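Local coordinates for tail fiber protein (Acinetobacter phage AM24, PDB 5W5P) that probably recognises and perhaps degrades the capsular polysaccharide of Acinetobacter baumannii, serving the phage as a trimeric tailspike, at residues V296-G300 against V321-G326; I239-A245 against C270-S276; T603-I607 against Q619-T623. All coordinates share one frame; numbering follows the deposited sequence.

Interaction 1 (V296-G300 against V321-G326)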
ATOM      1  N   VAL A 296      -8.903  -0.585  16.242  1.00 42.73           N
ATOM      2  CA  VAL A 296      -7.625  -0.204  16.836  1.00 40.00           C
ATOM      3  C   VAL A 296      -7.865   0.959  17.788  1.00 40.83           C
ATOM      4  O   VAL A 296      -8.093   2.089  17.355  1.00 43.46           O
ATOM      5  CB  VAL A 296      -6.596   0.172  15.764  1.00 38.10           C
ATOM      6  CG1 VAL A 296      -5.234   0.388  16.401  1.00 38.39           C
ATOM      7  CG2 VAL A 296      -6.534  -0.902  14.695  1.00 37.60           C
ATOM      8  N   TYR A 297      -7.806   0.687  19.086  1.00 38.67           N
ATOM      9  CA  TYR A 297      -7.931   1.717  20.111  1.00 36.40           C
ATOM     10  C   TYR A 297      -6.543   1.980  20.686  1.00 40.74           C
ATOM     11  O   TYR A 297      -5.974   1.122  21.375  1.00 44.34           O
ATOM     12  CB  TYR A 297      -8.904   1.289  21.206  1.00 35.43           C
ATOM     13  CG  TYR A 297     -10.364   1.564  20.916  1.00 38.03           C
ATOM     14  CD1 TYR A 297     -10.970   1.091  19.753  1.00 39.26           C
ATOM     15  CD2 TYR A 297     -11.147   2.279  21.817  1.00 36.61           C
ATOM     16  CE1 TYR A 297     -12.316   1.330  19.496  1.00 37.47           C
ATOM     17  CE2 TYR A 297     -12.487   2.521  21.571  1.00 38.46           C
ATOM     18  CZ  TYR A 297     -13.066   2.045  20.410  1.00 39.29           C
ATOM     19  OH  TYR A 297     -14.401   2.287  20.172  1.00 41.14           O
ATOM     20  N   LEU A 298      -5.988   3.163  20.382  1.00 38.74           N
ATOM     21  CA  LEU A 298      -4.718   3.629  20.934  1.00 40.83           C
ATOM     22  C   LEU A 298      -4.884   5.125  21.216  1.00 42.18           C
ATOM     23  O   LEU A 298      -4.301   5.980  20.555  1.00 39.80           O
ATOM     24  CB  LEU A 298      -3.548   3.361  19.982  1.00 40.21           C
ATOM     25  CG  LEU A 298      -3.253   1.913  19.577  1.00 38.60           C
ATOM     26  CD1 LEU A 298      -2.351   1.867  18.343  1.00 37.00           C
ATOM     27  CD2 LEU A 298      -2.633   1.135  20.734  1.00 34.42           C
ATOM     28  N   ASP A 299      -5.709   5.451  22.212  1.00 43.52           N
ATOM     29  CA  ASP A 299      -6.176   6.817  22.428  1.00 44.37           C
ATOM     30  C   ASP A 299      -5.604   7.450  23.697  1.00 43.17           C
ATOM     31  O   ASP A 299      -6.289   8.198  24.397  1.00 39.75           O
ATOM     32  CB  ASP A 299      -7.702   6.861  22.457  1.00 44.44           C
ATOM     33  CG  ASP A 299      -8.305   5.835  23.402  1.00 42.09           C
ATOM     34  OD1 ASP A 299      -7.555   4.988  23.938  1.00 37.26           O
ATOM     35  OD2 ASP A 299      -9.535   5.887  23.615  1.00 39.49           O
ATOM     36  N   GLY A 300      -4.338   7.175  23.999  1.00 44.51           N
ATOM     37  CA  GLY A 300      -3.669   7.854  25.088  1.00 41.27           C
ATOM     38  C   GLY A 300      -3.346   9.300  24.747  1.00 41.76           C
ATOM     39  O   GLY A 300      -3.469   9.755  23.610  1.00 40.82           O
ATOM     40  N   VAL A 321     -16.562   1.535  15.882  1.00 41.79           N
ATOM     41  CA  VAL A 321     -15.499   2.476  15.549  1.00 42.31           C
ATOM     42  C   VAL A 321     -14.268   1.687  15.123  1.00 41.96           C
ATOM     43  O   VAL A 321     -13.751   0.859  15.883  1.00 39.80           O
ATOM     44  CB  VAL A 321     -15.193   3.401  16.736  1.00 42.78           C
ATOM     45  CG1 VAL A 321     -13.895   4.173  16.502  1.00 38.37           C
ATOM     46  CG2 VAL A 321     -16.348   4.358  16.967  1.00 36.86           C
ATOM     47  N   PHE A 322     -13.796   1.936  13.897  1.00 41.46           N
ATOM     48  CA  PHE A 322     -12.670   1.171  13.374  1.00 38.85           C
ATOM     49  C   PHE A 322     -11.358   1.552  14.048  1.00 39.79           C
ATOM     50  O   PHE A 322     -10.465   0.705  14.189  1.00 39.62           O
ATOM     51  CB  PHE A 322     -12.559   1.358  11.859  1.00 33.47           C
ATOM     52  CG  PHE A 322     -11.309   0.763  11.270  1.00 35.47           C
ATOM     53  CD1 PHE A 322     -11.137  -0.617  11.229  1.00 38.55           C
ATOM     54  CD2 PHE A 322     -10.302   1.578  10.772  1.00 35.37           C
ATOM     55  CE1 PHE A 322      -9.987  -1.175  10.698  1.00 41.06           C
ATOM     56  CE2 PHE A 322      -9.145   1.031  10.241  1.00 39.15           C
ATOM     57  CZ  PHE A 322      -8.986  -0.348  10.203  1.00 43.94           C
ATOM     58  N   ALA A 323     -11.212   2.812  14.457  1.00 36.40           N
ATOM     59  CA  ALA A 323      -9.947   3.248  15.041  1.00 37.00           C
ATOM     60  C   ALA A 323     -10.195   4.506  15.862  1.00 40.59           C
ATOM     61  O   ALA A 323     -10.524   5.560  15.309  1.00 44.95           O
ATOM     62  CB  ALA A 323      -8.902   3.490  13.968  1.00 37.19           C
ATOM     63  N   LYS A 324     -10.025   4.401  17.174  1.00 40.03           N
ATOM     64  CA  LYS A 324     -10.100   5.553  18.056  1.00 39.80           C
ATOM     65  C   LYS A 324      -8.653   5.745  18.518  1.00 41.96           C
ATOM     66  O   LYS A 324      -8.168   5.076  19.435  1.00 38.71           O
ATOM     67  CB  LYS A 324     -11.072   5.333  19.214  1.00 38.71           C
ATOM     68  CG  LYS A 324     -10.963   6.348  20.366  1.00 43.05           C
ATOM     69  CD  LYS A 324     -11.951   6.137  21.538  1.00 37.31           C
ATOM     70  CE  LYS A 324     -12.398   7.467  22.112  1.00 38.77           C
ATOM     71  NZ  LYS A 324     -11.301   8.014  22.956  1.00 41.54           N
ATOM     72  N   LEU A 325      -7.947   6.645  17.846  1.00 43.09           N
ATOM     73  CA  LEU A 325      -6.528   6.866  18.070  1.00 38.96           C
ATOM     74  C   LEU A 325      -6.284   8.209  18.746  1.00 41.08           C
ATOM     75  O   LEU A 325      -7.089   9.146  18.640  1.00 42.48           O
ATOM     76  CB  LEU A 325      -5.759   6.819  16.742  1.00 34.80           C
ATOM     77  CG  LEU A 325      -6.014   5.572  15.897  1.00 37.59           C
ATOM     78  CD1 LEU A 325      -5.259   5.644  14.560  1.00 34.66           C
ATOM     79  CD2 LEU A 325      -5.625   4.311  16.661  1.00 39.22           C
ATOM     80  N   GLY A 326      -5.148   8.286  19.440  1.00 39.44           N
ATOM     81  CA  GLY A 326      -4.638   9.535  19.972  1.00 36.92           C
ATOM     82  C   GLY A 326      -3.897  10.316  18.908  1.00 39.14           C
ATOM     83  O   GLY A 326      -4.214  10.245  17.714  1.00 39.38           O
TER
HETATM   84  O   HOH W   1     -16.810   1.127  18.897  1.00 39.34           O
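V321 opens the contact at the hydroxyl end of Y297: its CB sits 3.7 Å from Y297 OH, and a water bridges the two residues, donating to Y297 OH and accepting from V321 N. The same hydroxyl is hydrogen-bonded to D345. At F322 the chain turns a corner, and its carbonyl receives V296 N (V296 N to F322 O, 2.9 Å), the first hydrogen bond of a parallel ladder between successive coils of the beta-helix. A323 pairs with V296, and its small CB lies on the face that also carries V296, L298 and L325.

K324 does the most. Its N makes a weak bond to V296 O, while its O takes L298 N at 3.1 Å. On the opposite face from A323, K324 CB lies over the centre of the Y297 ring, 3.9 Å from the centroid and only 8° off the normal, a CH-pi contact. R272 makes a cation-pi contact on the other face of this ring, which is thus sandwiched. K324 CG stands anti to the backbone N (chi1 166°), and bends at the last two torsions bring K324 NZ round to a salt bridge 2.8 Å from D299 OD2, which receives it on its anti lone pair, the one away from OD1. L325 turns back to the V296 face, with CD2 4.0 Å from V296 CG1 and equally near L298 CB. G326 N closes the ladder on L298 O at 2.7 Å.

The apolar face meets I309 of strand 306-310 across the interior, where F322 meets W316 and F338 edge-to-face. Helix 346-349 packs on V321 and K324. Strand 272-276 is the next strand of the sheet, on the side of 294-298 away from 321-328, where L298 touches I274 and S276.

Interaction 2 (I239-A245 against C270-S276)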
ATOM      1  N   ILE A 239     -13.799 -12.423  20.577  1.00 37.96           N
ATOM      2  CA  ILE A 239     -12.585 -12.189  21.348  1.00 42.99           C
ATOM      3  C   ILE A 239     -12.578 -10.738  21.810  1.00 42.17           C
ATOM      4  O   ILE A 239     -12.762  -9.819  21.003  1.00 43.26           O
ATOM      5  CB  ILE A 239     -11.331 -12.523  20.521  1.00 41.00           C
ATOM      6  CG1 ILE A 239     -11.312 -14.021  20.200  1.00 38.48           C
ATOM      7  CG2 ILE A 239     -10.055 -12.052  21.231  1.00 38.63           C
ATOM      8  CD1 ILE A 239     -10.776 -14.887  21.325  1.00 37.27           C
ATOM      9  N   SER A 240     -12.368 -10.526  23.110  1.00 45.77           N
ATOM     10  CA  SER A 240     -12.453  -9.175  23.661  1.00 43.82           C
ATOM     11  C   SER A 240     -11.367  -8.274  23.087  1.00 41.72           C
ATOM     12  O   SER A 240     -11.594  -7.078  22.860  1.00 45.13           O
ATOM     13  CB  SER A 240     -12.360  -9.227  25.186  1.00 43.04           C
ATOM     14  OG  SER A 240     -13.197 -10.245  25.712  1.00 44.37           O
ATOM     15  N   ALA A 241     -10.179  -8.828  22.852  1.00 38.83           N
ATOM     16  CA  ALA A 241      -9.081  -8.080  22.260  1.00 39.86           C
ATOM     17  C   ALA A 241      -8.067  -9.067  21.710  1.00 39.26           C
ATOM     18  O   ALA A 241      -7.676 -10.003  22.411  1.00 43.17           O
ATOM     19  CB  ALA A 241      -8.416  -7.153  23.285  1.00 36.19           C
ATOM     20  N   LEU A 242      -7.646  -8.864  20.461  1.00 35.53           N
ATOM     21  CA  LEU A 242      -6.549  -9.663  19.929  1.00 34.30           C
ATOM     22  C   LEU A 242      -5.250  -9.329  20.652  1.00 42.55           C
ATOM     23  O   LEU A 242      -4.497 -10.227  21.050  1.00 46.47           O
ATOM     24  CB  LEU A 242      -6.404  -9.434  18.423  1.00 33.70           C
ATOM     25  CG  LEU A 242      -7.218 -10.325  17.483  1.00 41.16           C
ATOM     26  CD1 LEU A 242      -8.720 -10.064  17.611  1.00 34.18           C
ATOM     27  CD2 LEU A 242      -6.758 -10.139  16.039  1.00 35.43           C
ATOM     28  N   VAL A 243      -4.977  -8.037  20.833  1.00 38.59           N
ATOM     29  CA  VAL A 243      -3.796  -7.555  21.542  1.00 37.38           C
ATOM     30  C   VAL A 243      -4.242  -6.551  22.594  1.00 40.47           C
ATOM     31  O   VAL A 243      -5.049  -5.661  22.307  1.00 43.95           O
ATOM     32  CB  VAL A 243      -2.769  -6.905  20.592  1.00 36.57           C
ATOM     33  CG1 VAL A 243      -1.487  -6.568  21.351  1.00 34.01           C
ATOM     34  CG2 VAL A 243      -2.474  -7.818  19.418  1.00 33.33           C
ATOM     35  N   ARG A 244      -3.715  -6.690  23.807  1.00 39.73           N
ATOM     36  CA  ARG A 244      -3.977  -5.750  24.882  1.00 36.05           C
ATOM     37  C   ARG A 244      -2.661  -5.450  25.579  1.00 42.36           C
ATOM     38  O   ARG A 244      -1.792  -6.322  25.683  1.00 43.22           O
ATOM     39  CB  ARG A 244      -5.007  -6.307  25.879  1.00 36.83           C
ATOM     40  CG  ARG A 244      -5.245  -5.420  27.088  1.00 37.70           C
ATOM     41  CD  ARG A 244      -6.449  -5.873  27.899  1.00 39.00           C
ATOM     42  NE  ARG A 244      -7.692  -5.711  27.152  1.00 39.02           N
ATOM     43  CZ  ARG A 244      -8.854  -6.271  27.484  1.00 40.24           C
ATOM     44  NH1 ARG A 244      -8.952  -7.026  28.571  1.00 39.84           N
ATOM     45  NH2 ARG A 244      -9.924  -6.068  26.728  1.00 40.22           N
ATOM     46  N   ALA A 245      -2.503  -4.205  26.025  1.00 41.04           N
ATOM     47  CA  ALA A 245      -1.317  -3.800  26.768  1.00 40.03           C
ATOM     48  C   ALA A 245      -1.708  -2.664  27.702  1.00 42.34           C
ATOM     49  O   ALA A 245      -2.117  -1.598  27.233  1.00 45.71           O
ATOM     50  CB  ALA A 245      -0.195  -3.371  25.820  1.00 36.55           C
ATOM     51  N   CYS A 270     -15.622  -9.365  17.553  1.00 37.29           N
ATOM     52  CA  CYS A 270     -14.581  -9.022  18.511  1.00 43.60           C
ATOM     53  C   CYS A 270     -14.835  -7.632  19.081  1.00 46.33           C
ATOM     54  O   CYS A 270     -15.301  -6.735  18.372  1.00 49.19           O
ATOM     55  CB  CYS A 270     -13.199  -9.081  17.854  1.00 41.92           C
ATOM     56  SG  CYS A 270     -12.797 -10.680  17.090  1.00 42.27           S
ATOM     57  N   ASN A 271     -14.544  -7.460  20.373  1.00 48.11           N
ATOM     58  CA  ASN A 271     -14.779  -6.170  21.018  1.00 47.10           C
ATOM     59  C   ASN A 271     -13.737  -5.143  20.596  1.00 43.40           C
ATOM     60  O   ASN A 271     -14.061  -3.966  20.404  1.00 42.83           O
ATOM     61  CB  ASN A 271     -14.779  -6.323  22.540  1.00 51.01           C
ATOM     62  CG  ASN A 271     -15.992  -7.064  23.054  1.00 63.28           C
ATOM     63  OD1 ASN A 271     -17.083  -6.965  22.489  1.00 68.65           O
ATOM     64  ND2 ASN A 271     -15.809  -7.818  24.133  1.00 68.90           N
ATOM     65  N   ARG A 272     -12.478  -5.565  20.482  1.00 40.05           N
ATOM     66  CA  ARG A 272     -11.392  -4.708  20.030  1.00 42.32           C
ATOM     67  C   ARG A 272     -10.401  -5.550  19.246  1.00 44.66           C
ATOM     68  O   ARG A 272     -10.245  -6.748  19.501  1.00 49.82           O
ATOM     69  CB  ARG A 272     -10.651  -4.022  21.191  1.00 41.27           C
ATOM     70  CG  ARG A 272     -11.511  -3.157  22.089  1.00 42.33           C
ATOM     71  CD  ARG A 272     -11.687  -1.763  21.527  1.00 46.47           C
ATOM     72  NE  ARG A 272     -12.307  -0.872  22.508  1.00 50.74           N
ATOM     73  CZ  ARG A 272     -13.616  -0.661  22.598  1.00 46.45           C
ATOM     74  NH1 ARG A 272     -14.091   0.160  23.524  1.00 45.19           N
ATOM     75  NH2 ARG A 272     -14.448  -1.270  21.760  1.00 44.59           N
ATOM     76  N   ILE A 273      -9.737  -4.917  18.282  1.00 40.39           N
ATOM     77  CA  ILE A 273      -8.580  -5.542  17.656  1.00 35.92           C
ATOM     78  C   ILE A 273      -7.339  -5.308  18.505  1.00 38.60           C
ATOM     79  O   ILE A 273      -6.641  -6.253  18.893  1.00 43.48           O
ATOM     80  CB  ILE A 273      -8.390  -5.016  16.222  1.00 34.63           C
ATOM     81  CG1 ILE A 273      -9.639  -5.277  15.379  1.00 35.37           C
ATOM     82  CG2 ILE A 273      -7.183  -5.664  15.580  1.00 36.08           C
ATOM     83  CD1 ILE A 273      -9.549  -4.709  13.968  1.00 34.60           C
ATOM     84  N   ILE A 274      -7.056  -4.046  18.817  1.00 37.55           N
ATOM     85  CA  ILE A 274      -5.973  -3.659  19.711  1.00 37.03           C
ATOM     86  C   ILE A 274      -6.566  -2.786  20.807  1.00 37.60           C
ATOM     87  O   ILE A 274      -7.332  -1.859  20.523  1.00 36.86           O
ATOM     88  CB  ILE A 274      -4.849  -2.911  18.967  1.00 35.63           C
ATOM     89  CG1 ILE A 274      -4.215  -3.816  17.909  1.00 33.51           C
ATOM     90  CG2 ILE A 274      -3.800  -2.410  19.949  1.00 34.81           C
ATOM     91  CD1 ILE A 274      -3.032  -3.183  17.201  1.00 34.14           C
ATOM     92  N   ASP A 275      -6.223  -3.088  22.056  1.00 38.94           N
ATOM     93  CA  ASP A 275      -6.750  -2.373  23.216  1.00 41.04           C
ATOM     94  C   ASP A 275      -5.570  -1.867  24.043  1.00 42.02           C
ATOM     95  O   ASP A 275      -4.996  -2.622  24.834  1.00 42.94           O
ATOM     96  CB  ASP A 275      -7.662  -3.282  24.035  1.00 42.39           C
ATOM     97  CG  ASP A 275      -8.315  -2.562  25.192  1.00 45.38           C
ATOM     98  OD1 ASP A 275      -8.644  -3.227  26.199  1.00 47.75           O
ATOM     99  OD2 ASP A 275      -8.504  -1.333  25.093  1.00 46.76           O
ATOM    100  N   SER A 276      -5.211  -0.598  23.865  1.00 39.38           N
ATOM    101  CA  SER A 276      -4.109  -0.006  24.616  1.00 38.12           C
ATOM    102  C   SER A 276      -4.239   1.518  24.559  1.00 41.21           C
ATOM    103  O   SER A 276      -5.305   2.049  24.226  1.00 45.37           O
ATOM    104  CB  SER A 276      -2.762  -0.510  24.073  1.00 35.81           C
ATOM    105  OG  SER A 276      -1.704  -0.113  24.922  1.00 41.69           O
TER
HETATM  106  O   HOH W   2     -16.119  -9.885  26.001  1.00 45.10           O
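D275 sends CG anti to its own N (chi1 -176°), and R244 runs extended until it bends at chi3 (-66°); these torsions carry both side chains off the same face of the sheet in parallel and bring NE beside OD1. R244 NE reaches D275 OD1 at 2.8 Å, a salt bridge whose hydrogen bond is weak because the hydrogen points well off the line to OD1; guanidinium and carboxylate planes stand 82° apart. R244 NH1 is held separately by Q217 and N178 O. S276 OG donates to A245 O at 2.8 Å.

Beneath these side chains run two neighbouring coils of a parallel beta-helix, each turning a corner, at L242-V243 and at I273. From the corners onward the pairing is regular: V243 N to I273 O at 3.1 Å, D275 N to V243 O at 2.8 Å and A245 N to D275 O at 3.2 Å. Before them it is uneven, with N271 N to I239 O sound but R272 N to S240 O weak. L242 CD1 and I239 CB both pack on C270 SG, while V243 CB meets I274 CG1. At the far end, a water links S240 OG with N271 ND2, weakly on the amide side; S240 OG is also bonded to S218 N.

Interaction 3 (T603-I607 against Q619-T623)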
ATOM      1  N   THR A 603       8.554  33.567 -18.282  1.00 41.34           N
ATOM      2  CA  THR A 603       7.108  33.745 -18.313  1.00 43.36           C
ATOM      3  C   THR A 603       6.417  32.611 -17.569  1.00 46.20           C
ATOM      4  O   THR A 603       6.683  31.438 -17.834  1.00 48.48           O
ATOM      5  CB  THR A 603       6.596  33.794 -19.753  1.00 42.57           C
ATOM      6  OG1 THR A 603       7.224  34.872 -20.455  1.00 42.16           O
ATOM      7  CG2 THR A 603       5.095  33.998 -19.760  1.00 39.68           C
ATOM      8  N   THR A 604       5.528  32.966 -16.643  1.00 47.26           N
ATOM      9  CA  THR A 604       4.686  32.001 -15.944  1.00 45.67           C
ATOM     10  C   THR A 604       3.230  32.379 -16.181  1.00 44.00           C
ATOM     11  O   THR A 604       2.823  33.507 -15.882  1.00 44.26           O
ATOM     12  CB  THR A 604       4.992  31.967 -14.442  1.00 41.70           C
ATOM     13  OG1 THR A 604       6.355  31.581 -14.237  1.00 41.85           O
ATOM     14  CG2 THR A 604       4.092  30.959 -13.744  1.00 40.30           C
HETATM   15  N   MSE A 605       2.451  31.443 -16.711  1.00 42.98           N
HETATM   16  CA  MSE A 605       1.053  31.711 -17.027  1.00 45.68           C
HETATM   17  C   MSE A 605       0.090  31.006 -16.074  1.00 44.76           C
HETATM   18  O   MSE A 605       0.355  29.896 -15.619  1.00 49.79           O
HETATM   19  CB  MSE A 605       0.753  31.299 -18.470  1.00 52.58           C
HETATM   20  CG  MSE A 605       1.508  32.121 -19.511  1.00 60.71           C
HETATM   21 SE   MSE A 605       0.958  31.745 -21.354  1.00 64.80          SE
HETATM   22  CE  MSE A 605      -0.891  32.368 -21.236  1.00 60.73           C
ATOM     23  N   THR A 606      -1.018  31.677 -15.771  1.00 42.79           N
ATOM     24  CA  THR A 606      -2.131  31.125 -14.997  1.00 43.27           C
ATOM     25  C   THR A 606      -3.326  31.060 -15.943  1.00 43.88           C
ATOM     26  O   THR A 606      -3.955  32.086 -16.217  1.00 47.44           O
ATOM     27  CB  THR A 606      -2.443  31.989 -13.769  1.00 44.41           C
ATOM     28  OG1 THR A 606      -1.262  32.173 -12.975  1.00 35.79           O
ATOM     29  CG2 THR A 606      -3.529  31.350 -12.914  1.00 39.51           C
ATOM     30  N   ILE A 607      -3.646  29.870 -16.450  1.00 45.28           N
ATOM     31  CA  ILE A 607      -4.682  29.702 -17.468  1.00 46.04           C
ATOM     32  C   ILE A 607      -5.989  29.288 -16.804  1.00 46.72           C
ATOM     33  O   ILE A 607      -6.029  28.319 -16.036  1.00 50.79           O
ATOM     34  CB  ILE A 607      -4.260  28.672 -18.530  1.00 43.69           C
ATOM     35  CG1 ILE A 607      -2.977  29.124 -19.232  1.00 44.93           C
ATOM     36  CG2 ILE A 607      -5.387  28.442 -19.535  1.00 39.38           C
ATOM     37  CD1 ILE A 607      -2.065  27.979 -19.630  1.00 47.45           C
ATOM     38  N   GLN A 619      -5.158  25.324 -23.839  1.00 47.10           N
ATOM     39  CA  GLN A 619      -3.964  24.935 -24.575  1.00 48.58           C
ATOM     40  C   GLN A 619      -3.141  26.129 -25.071  1.00 47.71           C
ATOM     41  O   GLN A 619      -2.274  25.951 -25.933  1.00 44.45           O
ATOM     42  CB  GLN A 619      -4.347  24.022 -25.743  1.00 49.19           C
ATOM     43  CG  GLN A 619      -4.779  22.623 -25.314  1.00 51.46           C
ATOM     44  CD  GLN A 619      -3.824  21.988 -24.308  1.00 47.65           C
ATOM     45  OE1 GLN A 619      -2.742  21.511 -24.666  1.00 47.94           O
ATOM     46  NE2 GLN A 619      -4.226  21.977 -23.044  1.00 40.90           N
ATOM     47  N   ILE A 620      -3.398  27.337 -24.558  1.00 46.57           N
ATOM     48  CA  ILE A 620      -2.457  28.436 -24.752  1.00 44.19           C
ATOM     49  C   ILE A 620      -1.217  28.175 -23.904  1.00 47.97           C
ATOM     50  O   ILE A 620      -1.306  27.623 -22.797  1.00 53.38           O
ATOM     51  CB  ILE A 620      -3.106  29.788 -24.402  1.00 44.17           C
ATOM     52  CG1 ILE A 620      -2.217  30.951 -24.850  1.00 44.42           C
ATOM     53  CG2 ILE A 620      -3.389  29.897 -22.906  1.00 44.23           C
ATOM     54  CD1 ILE A 620      -2.429  31.350 -26.296  1.00 41.58           C
ATOM     55  N   TYR A 621      -0.048  28.549 -24.422  1.00 47.73           N
ATOM     56  CA  TYR A 621       1.198  28.265 -23.722  1.00 47.19           C
ATOM     57  C   TYR A 621       2.261  29.255 -24.172  1.00 48.53           C
ATOM     58  O   TYR A 621       2.204  29.744 -25.306  1.00 48.02           O
ATOM     59  CB  TYR A 621       1.669  26.821 -23.978  1.00 43.91           C
ATOM     60  CG  TYR A 621       2.067  26.532 -25.408  1.00 41.37           C
ATOM     61  CD1 TYR A 621       1.113  26.180 -26.351  1.00 41.74           C
ATOM     62  CD2 TYR A 621       3.394  26.607 -25.814  1.00 41.34           C
ATOM     63  CE1 TYR A 621       1.467  25.908 -27.660  1.00 45.25           C
ATOM     64  CE2 TYR A 621       3.758  26.344 -27.125  1.00 43.63           C
ATOM     65  CZ  TYR A 621       2.789  25.992 -28.043  1.00 46.45           C
ATOM     66  OH  TYR A 621       3.139  25.722 -29.347  1.00 48.68           O
ATOM     67  N   PRO A 622       3.237  29.565 -23.317  1.00 49.31           N
ATOM     68  CA  PRO A 622       4.340  30.440 -23.727  1.00 47.08           C
ATOM     69  C   PRO A 622       5.453  29.649 -24.392  1.00 48.71           C
ATOM     70  O   PRO A 622       5.760  28.517 -24.016  1.00 46.05           O
ATOM     71  CB  PRO A 622       4.806  31.038 -22.394  1.00 44.86           C
ATOM     72  CG  PRO A 622       4.542  29.944 -21.401  1.00 39.44           C
ATOM     73  CD  PRO A 622       3.351  29.158 -21.904  1.00 39.31           C
ATOM     74  N   THR A 623       6.064  30.259 -25.403  1.00 52.83           N
ATOM     75  CA  THR A 623       7.115  29.598 -26.171  1.00 53.85           C
ATOM     76  C   THR A 623       8.492  29.890 -25.590  1.00 56.55           C
ATOM     77  O   THR A 623       8.632  30.707 -24.682  1.00 56.91           O
ATOM     78  CB  THR A 623       7.099  30.031 -27.641  1.00 53.09           C
ATOM     79  OG1 THR A 623       7.605  31.366 -27.750  1.00 56.79           O
ATOM     80  CG2 THR A 623       5.687  29.981 -28.190  1.00 52.58           C
ATOM     81  OXT THR A 623       9.489  29.310 -26.017  1.00 58.65           O
TER
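M605, a selenomethionine, reaches from strand 603-607 to I620 and P622 in the C-terminal domain that follows the beta-helix, where two antiparallel sheets face each other. The contact is packing between these sheets, not pairing within one: 603-607 lies inside a five-stranded antiparallel sheet, and 621-622 is a short strand paired with 470-477. The two segments run nearly antiparallel, 168° apart, but the CA atoms of T603 and P622 are 6.9 Å apart, too far for strand pairing.

The selenium contacts come first. M605 SE rests 3.6 Å from P622 CD and almost as near P622 N, as the two side chains run antiparallel past one another. The bend at chi3 (64°) then turns the methyl away from the proline and onto I620, where M605 CE meets I620 CG2 at 3.9 Å, the side chains crossing at about a right angle.

Branched aliphatic contacts lie on either side of M605. T603 offers its methyl, with CG2 4.0 Å from P622 CB. I607 packs CG1 at 3.8 Å on I620 CG2, so that one methyl of I620 serves both M605 and I607.

Polar groups are settled elsewhere. The backbones of T603, M605 and I607 bond to strand 451-461, and those of T604 and T606 to strand 492-503. Because residues alternate along a strand, T603, M605 and I607 point their side chains toward 619-623, while T604 points away. Y621 also points away, its OH bonded to N479, and packs on R438 of the second subunit. Behind the core, M605 and I620 both touch I476 of strand 470-477, and I620 also leans on I481 of helix 479-483. The closest approach of all is I607 CD1, a methyl lying 3.3 Å from the backbone oxygen I620 O.

Following the chain from the N terminus, interaction 2 comes first, closing a loop of 24 residues between its segments, and interaction 1 follows, closing one of 20; interaction 3 closes a short loop of 11 close to the C terminus. The three follow in series, and none nests within or crosses another. Interactions 1 and 2 are neighbours in one parallel sheet of the beta-helix, their centres about 11 Å apart: strands 272-276 and 294-298 lie side by side, with Y297 N to I274 O at 3.0 Å a probable hydrogen bond. Interaction 3 stands apart, its centre about 48 Å from that of interaction 1, and ties two sheets of the C-terminal domain together.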